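Local coordinates for vacuolar-sorting protein BRO1 (Saccharomyces cerevisiae, PDB 1ZB1) that helps concentrate and sort cargo proteins into the intralumenal vesicles of multivesicular bodies and recruits the DOA4 deubiquitinase to endosomes, the part modelled here being its Bro1 domain, at residues A[125-130]-A[171-176]; A[179-184]-A[227-232]. All coordinates share one frame; numbering follows the deposited sequence.

Contact 1 of 2, residues A[125-130]-A[171-176]; sequences TLFNIA and SVDLQS
Phe-127, in the middle of helix 118-139, sits across from Leu-174 with their CA atoms 7.7 Å apart, where the loop leading into helix 176-198 comes down on the helix. Within the mostly helical Bro1 domain, this joins one long helix to the connection between the next two. The Phe-127 ring makes the contact: with CG anti to its own N (chi1 -179°), it reaches straight out to the short 3-10 turn at residues 172-173. Asp-173 CB makes an off-centre CH-pi contact, 4.3 Å from the Phe-127 ring centroid. Leu-174 CD2 is 4.0 Å from Phe-127 CD2, with Leu-174 CD1 close behind. The carboxylate of Asp-173 looks elsewhere: OD1 pairs with Lys-16 and accepts from the backbone N of Ala-102, while OD2 bonds to the hydroxyl of Tyr-239. Ser-171 shapes the turn itself, its OG accepting from Asp-173 N at 3.2 Å in an ST turn. The carbonyl of Asp-173 is buried here with no polar partner in the model; its O lies 3.5 Å from Phe-127 CE2.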
# COMPACT_ATOMS: atom_id res chain seq x y z
N THR A 125 -11.08 7.85 -8.05
CA THR A 125 -11.77 7.51 -6.81
C THR A 125 -11.11 6.28 -6.16
O THR A 125 -10.88 6.25 -4.95
CB THR A 125 -13.26 7.21 -7.08
OG1 THR A 125 -13.93 8.42 -7.47
CG2 THR A 125 -13.93 6.65 -5.83
N LEU A 126 -10.80 5.26 -6.96
CA LEU A 126 -10.18 4.04 -6.41
C LEU A 126 -8.77 4.32 -5.90
O LEU A 126 -8.30 3.68 -4.94
CB LEU A 126 -10.17 2.93 -7.47
CG LEU A 126 -9.47 1.61 -7.10
CD1 LEU A 126 -9.99 1.09 -5.75
CD2 LEU A 126 -9.73 0.59 -8.20
N PHE A 127 -8.08 5.26 -6.52
CA PHE A 127 -6.74 5.63 -6.06
C PHE A 127 -6.88 6.16 -4.63
O PHE A 127 -6.09 5.82 -3.73
CB PHE A 127 -6.15 6.71 -6.98
CG PHE A 127 -4.76 7.13 -6.61
CD1 PHE A 127 -4.54 8.09 -5.62
CD2 PHE A 127 -3.65 6.56 -7.24
CE1 PHE A 127 -3.25 8.48 -5.26
CE2 PHE A 127 -2.35 6.93 -6.89
CZ PHE A 127 -2.14 7.89 -5.90
N ASN A 128 -7.87 7.01 -4.41
CA ASN A 128 -8.09 7.57 -3.07
C ASN A 128 -8.55 6.51 -2.08
O ASN A 128 -8.18 6.55 -0.90
CB ASN A 128 -9.07 8.75 -3.14
CG ASN A 128 -8.40 10.04 -3.64
OD1 ASN A 128 -7.18 10.10 -3.74
ND2 ASN A 128 -9.20 11.06 -3.93
N ILE A 129 -9.34 5.54 -2.54
CA ILE A 129 -9.81 4.46 -1.68
C ILE A 129 -8.58 3.69 -1.16
O ILE A 129 -8.48 3.37 0.03
CB ILE A 129 -10.73 3.49 -2.47
CG1 ILE A 129 -12.10 4.14 -2.68
CG2 ILE A 129 -10.86 2.16 -1.74
CD1 ILE A 129 -13.04 3.35 -3.57
N ALA A 130 -7.64 3.41 -2.06
CA ALA A 130 -6.41 2.71 -1.68
C ALA A 130 -5.63 3.53 -0.65
O ALA A 130 -5.15 3.00 0.36
CB ALA A 130 -5.54 2.46 -2.93
N SER A 171 -3.20 11.26 -15.81
CA SER A 171 -2.48 11.57 -14.57
C SER A 171 -1.30 10.65 -14.26
O SER A 171 -1.40 9.43 -14.39
CB SER A 171 -3.44 11.53 -13.37
OG SER A 171 -2.72 11.70 -12.16
N VAL A 172 -0.20 11.25 -13.83
CA VAL A 172 1.00 10.51 -13.48
C VAL A 172 0.74 9.51 -12.35
O VAL A 172 1.37 8.46 -12.27
CB VAL A 172 2.15 11.47 -13.07
CG1 VAL A 172 1.73 12.34 -11.90
CG2 VAL A 172 3.40 10.67 -12.70
N ASP A 173 -0.20 9.86 -11.47
CA ASP A 173 -0.55 9.00 -10.33
C ASP A 173 -1.10 7.65 -10.78
O ASP A 173 -0.94 6.65 -10.08
CB ASP A 173 -1.63 9.66 -9.47
CG ASP A 173 -1.16 10.93 -8.81
OD1 ASP A 173 -1.93 11.92 -8.80
OD2 ASP A 173 -0.03 10.94 -8.28
N LEU A 174 -1.77 7.63 -11.93
CA LEU A 174 -2.38 6.40 -12.40
C LEU A 174 -1.59 5.65 -13.46
O LEU A 174 -2.11 4.74 -14.11
CB LEU A 174 -3.81 6.67 -12.89
CG LEU A 174 -4.86 6.88 -11.79
CD1 LEU A 174 -5.01 5.61 -10.94
CD2 LEU A 174 -4.44 8.05 -10.91
N GLN A 175 -0.33 6.03 -13.65
CA GLN A 175 0.51 5.32 -14.61
C GLN A 175 0.71 3.93 -14.00
O GLN A 175 1.01 3.81 -12.81
CB GLN A 175 1.85 6.03 -14.79
CG GLN A 175 1.70 7.37 -15.48
CD GLN A 175 0.78 7.29 -16.69
OE1 GLN A 175 -0.27 7.94 -16.73
NE2 GLN A 175 1.15 6.47 -17.66
N SER A 176 0.55 2.89 -14.81
CA SER A 176 0.68 1.51 -14.35
C SER A 176 1.91 1.20 -13.49
O SER A 176 1.81 0.47 -12.50
CB SER A 176 0.64 0.55 -15.55
OG SER A 176 0.69 -0.80 -15.11

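Contact 2 of 2, residues A[179-184]-A[227-232]; sequences TRFLAN and DFMKEI
Helices 176-198 and 208-230, consecutive in the chain, meet near the start of the first and the end of the second through a small cluster of three side chains: Phe-181 on one side, Phe-228 and Met-229 on the other. The backbones come nearest at the two phenylalanines, whose CA atoms are 7.2 Å apart. The CA-CB bond of each phenylalanine is turned so that the ring swings away from the backbone N, which sends both toward the facing helix. The planes lie 28° from parallel, but the rings are displaced until little of one lies over the other, with the Phe-181 and Phe-228 centroids 5.1 Å apart. What touches is therefore one side of each ring: Phe-228 CD2 comes to 3.4 Å from Phe-181 CD1, and Phe-228 CE2 reaches back to the CB of Phe-181 at 3.7 Å.

This is apolar helix-to-helix packing in the mostly helical Bro1 domain, and Met-229 extends it toward the far end of the Phe-181 ring. The Met-229 and Phe-181 side chains cross at about a right angle, Met-229 CG lying 3.8 Å from Phe-181 CE1. A bend at chi3 (92°) brings the methyl round as well, Met-229 CE lying 3.9 Å from Phe-181 CZ. The sulfur makes an oblique Met-aromatic contact: Met-229 SD is 4.8 Å from the Phe-181 centroid. Trp-244 of helix 242-269 touches both Phe-181 and Met-229, while Cys-225, one helical turn before Met-229, also packs on Phe-181.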
# COMPACT_ATOMS: atom_id res chain seq x y z
N THR A 179 1.40 2.84 -9.84
CA THR A 179 0.44 2.19 -8.96
C THR A 179 1.00 0.83 -8.54
O THR A 179 0.69 0.32 -7.46
CB THR A 179 -0.94 2.03 -9.63
OG1 THR A 179 -0.79 1.61 -10.99
CG2 THR A 179 -1.71 3.36 -9.57
N ARG A 180 1.84 0.24 -9.39
CA ARG A 180 2.46 -1.05 -9.06
C ARG A 180 3.43 -0.80 -7.89
O ARG A 180 3.52 -1.59 -6.94
CB ARG A 180 3.22 -1.59 -10.27
CG ARG A 180 3.94 -2.91 -10.03
CD ARG A 180 3.15 -4.08 -10.60
NE ARG A 180 2.24 -4.67 -9.63
CZ ARG A 180 1.20 -5.44 -9.95
NH1 ARG A 180 0.92 -5.70 -11.22
NH2 ARG A 180 0.45 -5.95 -8.99
N PHE A 181 4.16 0.31 -7.98
CA PHE A 181 5.12 0.69 -6.94
C PHE A 181 4.36 0.87 -5.62
O PHE A 181 4.76 0.35 -4.59
CB PHE A 181 5.83 2.00 -7.34
CG PHE A 181 6.65 2.63 -6.25
CD1 PHE A 181 7.74 1.96 -5.70
CD2 PHE A 181 6.34 3.91 -5.78
CE1 PHE A 181 8.51 2.55 -4.69
CE2 PHE A 181 7.10 4.51 -4.77
CZ PHE A 181 8.19 3.82 -4.23
N LEU A 182 3.26 1.61 -5.67
CA LEU A 182 2.46 1.84 -4.48
C LEU A 182 1.94 0.51 -3.90
O LEU A 182 1.90 0.32 -2.68
CB LEU A 182 1.29 2.78 -4.80
CG LEU A 182 1.41 4.26 -4.38
CD1 LEU A 182 2.85 4.65 -4.15
CD2 LEU A 182 0.74 5.14 -5.43
N ALA A 183 1.55 -0.41 -4.78
CA ALA A 183 1.06 -1.72 -4.33
C ALA A 183 2.18 -2.48 -3.61
O ALA A 183 1.96 -3.11 -2.57
CB ALA A 183 0.56 -2.53 -5.52
N ASN A 184 3.39 -2.43 -4.18
CA ASN A 184 4.54 -3.11 -3.59
C ASN A 184 4.94 -2.52 -2.24
O ASN A 184 5.44 -3.22 -1.37
CB ASN A 184 5.73 -3.07 -4.57
CG ASN A 184 5.54 -4.01 -5.75
OD1 ASN A 184 4.83 -5.01 -5.65
ND2 ASN A 184 6.19 -3.71 -6.87
N ASP A 227 14.40 -1.84 -6.28
CA ASP A 227 14.68 -2.03 -7.71
C ASP A 227 13.96 -1.03 -8.61
O ASP A 227 14.51 -0.60 -9.62
CB ASP A 227 14.33 -3.46 -8.14
CG ASP A 227 15.31 -4.49 -7.61
OD1 ASP A 227 16.37 -4.10 -7.07
OD2 ASP A 227 15.02 -5.70 -7.73
N PHE A 228 12.73 -0.68 -8.25
CA PHE A 228 11.98 0.27 -9.06
C PHE A 228 12.57 1.67 -8.99
O PHE A 228 12.65 2.37 -9.99
CB PHE A 228 10.52 0.34 -8.60
CG PHE A 228 9.70 1.35 -9.35
CD1 PHE A 228 9.38 1.15 -10.69
CD2 PHE A 228 9.25 2.50 -8.72
CE1 PHE A 228 8.63 2.08 -11.39
CE2 PHE A 228 8.50 3.45 -9.42
CZ PHE A 228 8.19 3.24 -10.75
N MET A 229 12.99 2.07 -7.79
CA MET A 229 13.57 3.40 -7.58
C MET A 229 15.03 3.49 -8.02
O MET A 229 15.60 4.58 -8.06
CB MET A 229 13.45 3.77 -6.09
CG MET A 229 12.05 3.60 -5.52
SD MET A 229 12.00 3.79 -3.73
CE MET A 229 11.66 5.53 -3.62
N LYS A 230 15.63 2.35 -8.33
CA LYS A 230 17.02 2.30 -8.77
C LYS A 230 17.16 2.71 -10.23
O LYS A 230 18.13 3.37 -10.62
CB LYS A 230 17.59 0.90 -8.58
CG LYS A 230 19.02 0.74 -9.09
CD LYS A 230 19.51 -0.69 -8.94
CE LYS A 230 19.60 -1.10 -7.48
NZ LYS A 230 20.10 -2.50 -7.32
N GLU A 231 16.18 2.32 -11.05
CA GLU A 231 16.19 2.65 -12.47
C GLU A 231 16.21 4.16 -12.65
O GLU A 231 16.48 4.67 -13.74
CB GLU A 231 14.96 2.05 -13.16
CG GLU A 231 13.64 2.69 -12.72
CD GLU A 231 12.43 1.97 -13.28
OE1 GLU A 231 11.30 2.47 -13.08
OE2 GLU A 231 12.60 0.91 -13.92
N ILE A 232 15.92 4.88 -11.57
CA ILE A 232 15.92 6.33 -11.60
C ILE A 232 16.86 6.87 -10.51
O ILE A 232 16.61 6.72 -9.32
CB ILE A 232 14.49 6.88 -11.38
CG1 ILE A 232 14.50 8.41 -11.44
CG2 ILE A 232 13.92 6.39 -10.06
CD1 ILE A 232 13.12 9.00 -11.42

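Overall arrangement
The two contacts follow one another along the chain, and helix 176-198 ties them together: the loop 171-176 runs into its first turn, and 179-184 follows at once. Their centres are about 15 Å apart, each about 12 Å from the centre of the chain. They also touch directly. Thr-179 CG2 packs 3.4 Å from Asp-173 O, and Leu-182 CD2 lies 3.9 Å from Phe-127 CE2, so the ring that receives the loop in contact 1 also meets helix 176-198. Leu-182 points to a different side of that helix from Phe-181, which faces 227-232. Tyr-239, already a partner of contact 1, also touches Leu-182.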